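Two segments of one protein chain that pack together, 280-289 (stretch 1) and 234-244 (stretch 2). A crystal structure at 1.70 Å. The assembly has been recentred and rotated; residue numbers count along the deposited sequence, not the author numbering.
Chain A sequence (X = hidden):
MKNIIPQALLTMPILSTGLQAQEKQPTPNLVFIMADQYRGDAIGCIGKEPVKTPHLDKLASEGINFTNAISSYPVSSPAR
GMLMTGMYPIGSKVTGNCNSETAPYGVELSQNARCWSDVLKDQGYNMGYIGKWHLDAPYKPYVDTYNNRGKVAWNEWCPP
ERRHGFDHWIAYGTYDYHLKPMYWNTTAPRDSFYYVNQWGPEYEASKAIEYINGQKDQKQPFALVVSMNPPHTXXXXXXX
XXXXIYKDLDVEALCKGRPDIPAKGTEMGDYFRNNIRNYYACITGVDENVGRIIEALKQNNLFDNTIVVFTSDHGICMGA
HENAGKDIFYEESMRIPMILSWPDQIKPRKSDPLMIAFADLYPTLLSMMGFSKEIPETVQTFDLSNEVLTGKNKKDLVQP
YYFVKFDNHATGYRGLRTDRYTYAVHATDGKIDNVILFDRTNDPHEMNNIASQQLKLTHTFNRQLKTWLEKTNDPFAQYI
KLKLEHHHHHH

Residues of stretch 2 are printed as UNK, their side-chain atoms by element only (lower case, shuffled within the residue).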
ATOM      1  N   TYR A 280       7.317   4.309  14.731  1.00  5.65           N
ATOM      2  CA  TYR A 280       8.340   4.096  15.752  1.00  8.27           C
ATOM      3  C   TYR A 280       9.201   2.879  15.409  1.00  5.61           C
ATOM      4  O   TYR A 280      10.406   2.886  15.657  1.00  8.26           O
ATOM      5  CB  TYR A 280       7.711   3.911  17.142  1.00  5.58           C
ATOM      6  CG  TYR A 280       7.141   5.169  17.776  1.00  5.06           C
ATOM      7  CD1 TYR A 280       7.512   6.441  17.336  1.00  6.85           C
ATOM      8  CD2 TYR A 280       6.255   5.078  18.855  1.00  2.74           C
ATOM      9  CE1 TYR A 280       7.013   7.593  17.959  1.00  9.22           C
ATOM     10  CE2 TYR A 280       5.757   6.215  19.481  1.00  9.64           C
ATOM     11  CZ  TYR A 280       6.140   7.466  19.029  1.00  9.28           C
ATOM     12  OH  TYR A 280       5.649   8.582  19.656  1.00 12.10           O
ATOM     13  N   ALA A 281       8.588   1.841  14.838  1.00  5.85           N
ATOM     14  CA  ALA A 281       9.325   0.634  14.462  1.00  6.67           C
ATOM     15  C   ALA A 281      10.410   0.998  13.451  1.00  5.12           C
ATOM     16  O   ALA A 281      11.553   0.550  13.566  1.00  5.25           O
ATOM     17  CB  ALA A 281       8.374  -0.419  13.860  1.00  3.03           C
ATOM     18  N   CYS A 282      10.046   1.824  12.472  1.00  5.21           N
ATOM     19  CA  CYS A 282      10.992   2.263  11.452  1.00  6.21           C
ATOM     20  C   CYS A 282      12.140   3.023  12.087  1.00  4.26           C
ATOM     21  O   CYS A 282      13.299   2.802  11.748  1.00  5.59           O
ATOM     22  CB  CYS A 282      10.302   3.166  10.425  1.00  7.09           C
ATOM     23  SG  CYS A 282       9.261   2.301   9.214  1.00  7.88           S
ATOM     24  N   ILE A 283      11.807   3.926  13.005  1.00  4.75           N
ATOM     25  CA  ILE A 283      12.817   4.719  13.682  1.00  5.72           C
ATOM     26  C   ILE A 283      13.781   3.843  14.472  1.00  3.71           C
ATOM     27  O   ILE A 283      14.993   4.032  14.403  1.00  8.05           O
ATOM     28  CB  ILE A 283      12.163   5.760  14.604  1.00  5.16           C
ATOM     29  CG1 ILE A 283      11.557   6.873  13.745  1.00  3.11           C
ATOM     30  CG2 ILE A 283      13.187   6.313  15.587  1.00  8.48           C
ATOM     31  CD1 ILE A 283      10.847   7.969  14.528  1.00  6.92           C
ATOM     32  N   THR A 284      13.247   2.880  15.214  1.00  6.06           N
ATOM     33  CA  THR A 284      14.104   1.997  15.986  1.00  3.85           C
ATOM     34  C   THR A 284      15.002   1.184  15.054  1.00  2.96           C
ATOM     35  O   THR A 284      16.169   0.945  15.361  1.00  5.26           O
ATOM     36  CB  THR A 284      13.260   1.073  16.883  1.00  4.16           C
ATOM     37  OG1 THR A 284      12.600   1.872  17.872  1.00  7.97           O
ATOM     38  CG2 THR A 284      14.142   0.047  17.587  1.00  4.79           C
ATOM     39  N   GLY A 285      14.464   0.789  13.902  1.00  7.09           N
ATOM     40  CA  GLY A 285      15.250   0.040  12.937  1.00  5.58           C
ATOM     41  C   GLY A 285      16.345   0.924  12.362  1.00  6.37           C
ATOM     42  O   GLY A 285      17.488   0.497  12.194  1.00  6.45           O
ATOM     43  N   VAL A 286      15.994   2.165  12.050  1.00  5.99           N
ATOM     44  CA  VAL A 286      16.973   3.105  11.516  1.00  3.33           C
ATOM     45  C   VAL A 286      18.063   3.293  12.572  1.00  6.51           C
ATOM     46  O   VAL A 286      19.253   3.273  12.262  1.00  5.89           O
ATOM     47  CB  VAL A 286      16.311   4.467  11.180  1.00 10.16           C
ATOM     48  CG1 VAL A 286      17.364   5.561  11.064  1.00  5.32           C
ATOM     49  CG2 VAL A 286      15.550   4.354   9.859  1.00  9.09           C
ATOM     50  N   ASP A 287      17.639   3.448  13.822  1.00  7.81           N
ATOM     51  CA  ASP A 287      18.552   3.641  14.945  1.00 10.46           C
ATOM     52  C   ASP A 287      19.595   2.528  15.029  1.00  7.87           C
ATOM     53  O   ASP A 287      20.788   2.790  15.188  1.00  6.35           O
ATOM     54  CB  ASP A 287      17.755   3.694  16.253  1.00  9.34           C
ATOM     55  CG  ASP A 287      18.634   3.950  17.466  1.00 10.33           C
ATOM     56  OD1 ASP A 287      19.038   5.114  17.677  1.00 10.45           O
ATOM     57  OD2 ASP A 287      18.920   2.983  18.203  1.00 11.81           O
ATOM     58  N   GLU A 288      19.146   1.283  14.913  1.00  8.57           N
ATOM     59  CA  GLU A 288      20.056   0.149  14.993  1.00 10.91           C
ATOM     60  C   GLU A 288      21.105   0.187  13.888  1.00 11.42           C
ATOM     61  O   GLU A 288      22.273  -0.131  14.116  1.00  8.20           O
ATOM     62  CB  GLU A 288      19.274  -1.167  14.935  1.00 12.04           C
ATOM     63  CG  GLU A 288      20.160  -2.405  14.967  1.00 20.59           C
ATOM     64  CD  GLU A 288      19.389  -3.668  15.293  1.00 28.17           C
ATOM     65  OE1 GLU A 288      18.931  -3.804  16.446  1.00 31.53           O
ATOM     66  OE2 GLU A 288      19.239  -4.524  14.398  1.00 31.02           O
ATOM     67  N   ASN A 289      20.698   0.585  12.689  1.00  7.04           N
ATOM     68  CA  ASN A 289      21.644   0.646  11.590  1.00  7.62           C
ATOM     69  C   ASN A 289      22.594   1.833  11.716  1.00  9.23           C
ATOM     70  O   ASN A 289      23.729   1.775  11.248  1.00  9.88           O
ATOM     71  CB  ASN A 289      20.887   0.626  10.261  1.00  8.62           C
ATOM     72  CG  ASN A 289      20.375  -0.761   9.933  1.00  9.62           C
ATOM     73  OD1 ASN A 289      21.166  -1.676   9.694  1.00  6.93           O
ATOM     74  ND2 ASN A 289      19.056  -0.938   9.957  1.00  9.94           N
ATOM     75  N   UNK A 234       5.600   3.878   3.847  1.00 14.66           N
ATOM     76  CA  UNK A 234       5.755   2.495   3.522  1.00 11.88           C
ATOM     77  C   UNK A 234       6.105   2.238   4.970  1.00  9.84           C
ATOM     78  O   UNK A 234       7.082   1.568   5.274  1.00  9.52           O
ATOM     79  N   UNK A 235       5.323   2.853   5.868  1.00  9.23           N
ATOM     80  CA  UNK A 235       5.553   2.728   7.308  1.00  7.68           C
ATOM     81  C   UNK A 235       5.547   1.273   7.745  1.00  6.46           C
ATOM     82  O   UNK A 235       6.284   0.893   8.651  1.00 11.42           O
ATOM     83  c   UNK A 235       4.486   3.471   8.133  1.00  7.27           C
ATOM     84  c   UNK A 235       5.554   7.148   7.930  1.00  7.58           C
ATOM     85  c   UNK A 235       3.232   5.637   7.762  1.00  8.87           C
ATOM     86  c   UNK A 235       4.330   7.772   7.718  1.00 12.76           C
ATOM     87  c   UNK A 235       4.445   4.981   7.973  1.00 10.03           C
ATOM     88  c   UNK A 235       5.607   5.755   8.056  1.00  5.52           C
ATOM     89  c   UNK A 235       3.169   7.020   7.636  1.00 13.08           C
ATOM     90  o   UNK A 235       4.250   9.140   7.577  1.00 14.88           O
ATOM     91  N   UNK A 236       4.711   0.464   7.102  1.00  3.93           N
ATOM     92  CA  UNK A 236       4.608  -0.949   7.453  1.00  6.85           C
ATOM     93  C   UNK A 236       5.745  -1.783   6.883  1.00  3.53           C
ATOM     94  O   UNK A 236       5.932  -2.941   7.265  1.00  7.31           O
ATOM     95  c   UNK A 236       3.064  -0.836   4.499  1.00 14.88           C
ATOM     96  c   UNK A 236       3.277  -1.525   6.957  1.00  6.65           C
ATOM     97  o   UNK A 236       3.206   0.345   4.883  1.00 16.20           O
ATOM     98  o   UNK A 236       2.757  -1.131   3.321  1.00 15.37           O
ATOM     99  c   UNK A 236       3.280  -1.967   5.489  1.00  9.49           C
ATOM    100  N   UNK A 237       6.505  -1.192   5.967  1.00  4.87           N
ATOM    101  CA  UNK A 237       7.603  -1.899   5.321  1.00  4.89           C
ATOM    102  C   UNK A 237       8.882  -1.820   6.155  1.00  6.60           C
ATOM    103  O   UNK A 237       9.861  -1.153   5.790  1.00  6.24           O
ATOM    104  c   UNK A 237       6.563  -1.329   3.034  1.00  5.17           C
ATOM    105  c   UNK A 237       6.865  -0.604   1.741  1.00  8.37           C
ATOM    106  c   UNK A 237       6.115  -2.764   2.757  1.00  7.87           C
ATOM    107  c   UNK A 237       7.813  -1.322   3.923  1.00  2.28           C
ATOM    108  N   UNK A 238       8.845  -2.512   7.288  1.00  6.31           N
ATOM    109  CA  UNK A 238       9.946  -2.572   8.236  1.00  6.13           C
ATOM    110  C   UNK A 238       9.964  -3.990   8.807  1.00  5.53           C
ATOM    111  O   UNK A 238       8.907  -4.603   8.991  1.00  8.48           O
ATOM    112  c   UNK A 238      10.854  -1.648  10.403  1.00 11.90           C
ATOM    113  c   UNK A 238       9.744  -1.529   9.370  1.00  3.82           C
ATOM    114  c   UNK A 238       8.370  -1.704  10.015  1.00 10.39           C
ATOM    115  N   UNK A 239      11.158  -4.547   9.067  1.00  4.84           N
ATOM    116  CA  UNK A 239      11.232  -5.907   9.613  1.00  4.11           C
ATOM    117  C   UNK A 239      10.387  -6.123  10.864  1.00  8.33           C
ATOM    118  O   UNK A 239      10.275  -5.243  11.721  1.00  8.87           O
ATOM    119  c   UNK A 239      12.507  -4.044   8.746  1.00  5.84           C
ATOM    120  c   UNK A 239      13.331  -5.319   8.727  1.00  8.72           C
ATOM    121  c   UNK A 239      12.722  -6.090   9.871  1.00  8.84           C
ATOM    122  N   UNK A 240       9.810  -7.315  10.956  1.00  8.45           N
ATOM    123  CA  UNK A 240       8.948  -7.690  12.069  1.00 11.45           C
ATOM    124  C   UNK A 240       9.556  -7.518  13.451  1.00  9.85           C
ATOM    125  O   UNK A 240       8.843  -7.180  14.397  1.00 10.31           O
ATOM    126  o   UNK A 240       7.926 -10.333   9.919  1.00 40.69           O
ATOM    127  c   UNK A 240       8.484  -9.138  11.903  1.00 11.69           C
ATOM    128  c   UNK A 240       7.675  -9.343  10.641  1.00 27.59           C
ATOM    129  o   UNK A 240       6.784  -8.511  10.377  1.00 19.17           O
ATOM    130  N   UNK A 241      10.858  -7.750  13.582  1.00 12.43           N
ATOM    131  CA  UNK A 241      11.488  -7.617  14.892  1.00 13.94           C
ATOM    132  C   UNK A 241      11.368  -6.203  15.459  1.00 13.17           C
ATOM    133  O   UNK A 241      11.302  -6.021  16.674  1.00 13.60           O
ATOM    134  n   UNK A 241      16.213  -7.234  13.040  1.00 22.51           N
ATOM    135  n   UNK A 241      15.398  -8.102  11.068  1.00 25.85           N
ATOM    136  c   UNK A 241      12.956  -8.065  14.843  1.00 17.42           C
ATOM    137  c   UNK A 241      13.846  -7.346  13.841  1.00 15.05           C
ATOM    138  n   UNK A 241      17.183  -6.663  11.034  1.00 30.72           N
ATOM    139  c   UNK A 241      15.253  -7.935  13.891  1.00 25.81           C
ATOM    140  c   UNK A 241      16.260  -7.330  11.715  1.00 28.74           C
ATOM    141  N   UNK A 242      11.329  -5.200  14.589  1.00  9.31           N
ATOM    142  CA  UNK A 242      11.186  -3.830  15.064  1.00  9.70           C
ATOM    143  C   UNK A 242       9.732  -3.537  15.432  1.00  7.59           C
ATOM    144  O   UNK A 242       9.458  -2.743  16.334  1.00 11.52           O
ATOM    145  c   UNK A 242      13.571  -3.473  12.427  1.00  8.66           C
ATOM    146  c   UNK A 242      15.850  -3.586  13.163  1.00 13.39           C
ATOM    147  c   UNK A 242      13.160  -3.079  13.695  1.00 10.84           C
ATOM    148  o   UNK A 242      17.171  -3.831  12.893  1.00 12.27           O
ATOM    149  c   UNK A 242      11.700  -2.853  14.003  1.00  9.27           C
ATOM    150  c   UNK A 242      14.130  -2.943  14.691  1.00 12.55           C
ATOM    151  c   UNK A 242      15.468  -3.196  14.430  1.00 11.45           C
ATOM    152  c   UNK A 242      14.908  -3.728  12.154  1.00 14.53           C
ATOM    153  N   UNK A 243       8.798  -4.191  14.748  1.00  7.55           N
ATOM    154  CA  UNK A 243       7.383  -4.001  15.043  1.00  4.17           C
ATOM    155  C   UNK A 243       7.042  -4.633  16.392  1.00  6.13           C
ATOM    156  O   UNK A 243       6.244  -4.090  17.159  1.00  9.82           O
ATOM    157  c   UNK A 243       5.615  -4.583  11.597  1.00  6.94           C
ATOM    158  c   UNK A 243       6.508  -4.627  13.946  1.00  4.14           C
ATOM    159  c   UNK A 243       6.607  -3.957  12.581  1.00  5.88           C
ATOM    160  c   UNK A 243       5.687  -3.946  10.220  1.00 11.45           C
ATOM    161  n   UNK A 243       4.686  -4.544   9.285  1.00  8.57           N
ATOM    162  N   UNK A 244       7.658  -5.779  16.677  1.00 11.93           N
ATOM    163  CA  UNK A 244       7.426  -6.502  17.929  1.00 16.44           C
ATOM    164  C   UNK A 244       7.693  -5.635  19.154  1.00 14.66           C
ATOM    165  O   UNK A 244       7.062  -5.806  20.194  1.00 17.14           O
ATOM    166  c   UNK A 244       7.586  -9.068  17.939  1.00 34.46           C
ATOM    167  o   UNK A 244       8.718 -10.013  16.071  1.00 35.44           O
ATOM    168  o   UNK A 244       6.530  -9.836  15.946  1.00 54.79           O
ATOM    169  c   UNK A 244       8.325  -7.742  18.009  1.00 15.12           C
ATOM    170  c   UNK A 244       7.613  -9.682  16.552  1.00 46.39           C
TER
HETATM  171  O   HOH W   1      17.349  -6.357  15.483  1.00 33.77           O

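Position 234 has no side-chain atoms, which identifies Gly234. Its phi of 104° by itself favours glycine, and no atom of stretch 1 comes within 4.5 Å of it. Position 235 carries one carbon leading to a six-carbon ring that bears an oxygen. Its CA-to-CB bond points sideways, and the near approach to stretch 1 is made by its backbone, with O of position 235 3.3 Å from SG of Cys282. This is Tyr235.

Position 236 shows three carbons, the third carrying two oxygens. That is a carboxylate one methylene longer than aspartate, hence Glu236; CA-to-CB points away and no contact is made. At 237 four carbons fork at the second, the pattern of Leu237. Its CA-to-CB bond also points away, and its N donates to O of Gly234 (2.9 Å), closing a type I beta turn.

Position 238 has three carbons, branched at the first, and its CA-to-CB bond points toward stretch 1. CB of position 238 lies 3.9 Å from SG of Cys282; this is Val238, whose CG1 lies 4.1 Å from CB of Ala281. At 239 three carbons close a ring onto the backbone N, which only proline does. Pro239 occupies the N-cap position, and its O accepts from N of position 242 (3.1 Å).

Position 240 has two carbons, the second with two oxygens: Asp240, out of reach of stretch 1, its O accepting from N of position 244 at 2.9 Å. Position 241 has three carbons, a nitrogen, then a carbon bearing two more nitrogens, a guanidinium. CA-to-CB points sideways, but the end of the chain comes nearer, approaching the carboxylate of Glu288. This is Arg241, with NE 4.3 Å from OE2 of Glu288. The distance is beyond a salt bridge; water 1 spans the gap, accepting from NE of Arg241 (2.8 Å) and donating to OE2 of Glu288 (2.8 Å).

Position 242 again has one carbon and a six-carbon ring bearing an oxygen, and its CA-to-CB bond points toward stretch 1. The oxygen borne by the ring at position 242 is 2.6 Å from OE2 of Glu288. This is Tyr242, and its OH donates that hydrogen bond. At 243 four carbons run in a row to a nitrogen, and the backbone N of position 243 lies 3.9 Å from CB of Ala281: Lys243, whose CG is 4.2 Å from CB of Ala281. The fully extended chain (chi2 to chi4 all t) places NZ of Lys243 2.9 Å from O of Glu236, to which it donates. Position 244 has three carbons, the third with two oxygens: Glu244, whose CA-to-CB bond points away, without contact.

The contact centres on Tyr242, which has the largest covered area and sits as a knob among Ala281, Thr284, Gly285 and Glu288. CA of Gly285 lies 3.5 Å from the Tyr242 ring centroid and 8° off its normal, a CH-pi contact over the face. The absent side chain matters here: an ideal CB on Gly285 would come within 3.1 Å of CD2 of Tyr242. Ala281 and Cys282 extend the packing to Val238, while the carboxylate of Glu288 anchors the tyrosine hydroxyl near the plane of its ring. The helix axes approach to 8.2 Å and cross at 118°.

Stretch 2 (234-244) GYELVPDRYKE
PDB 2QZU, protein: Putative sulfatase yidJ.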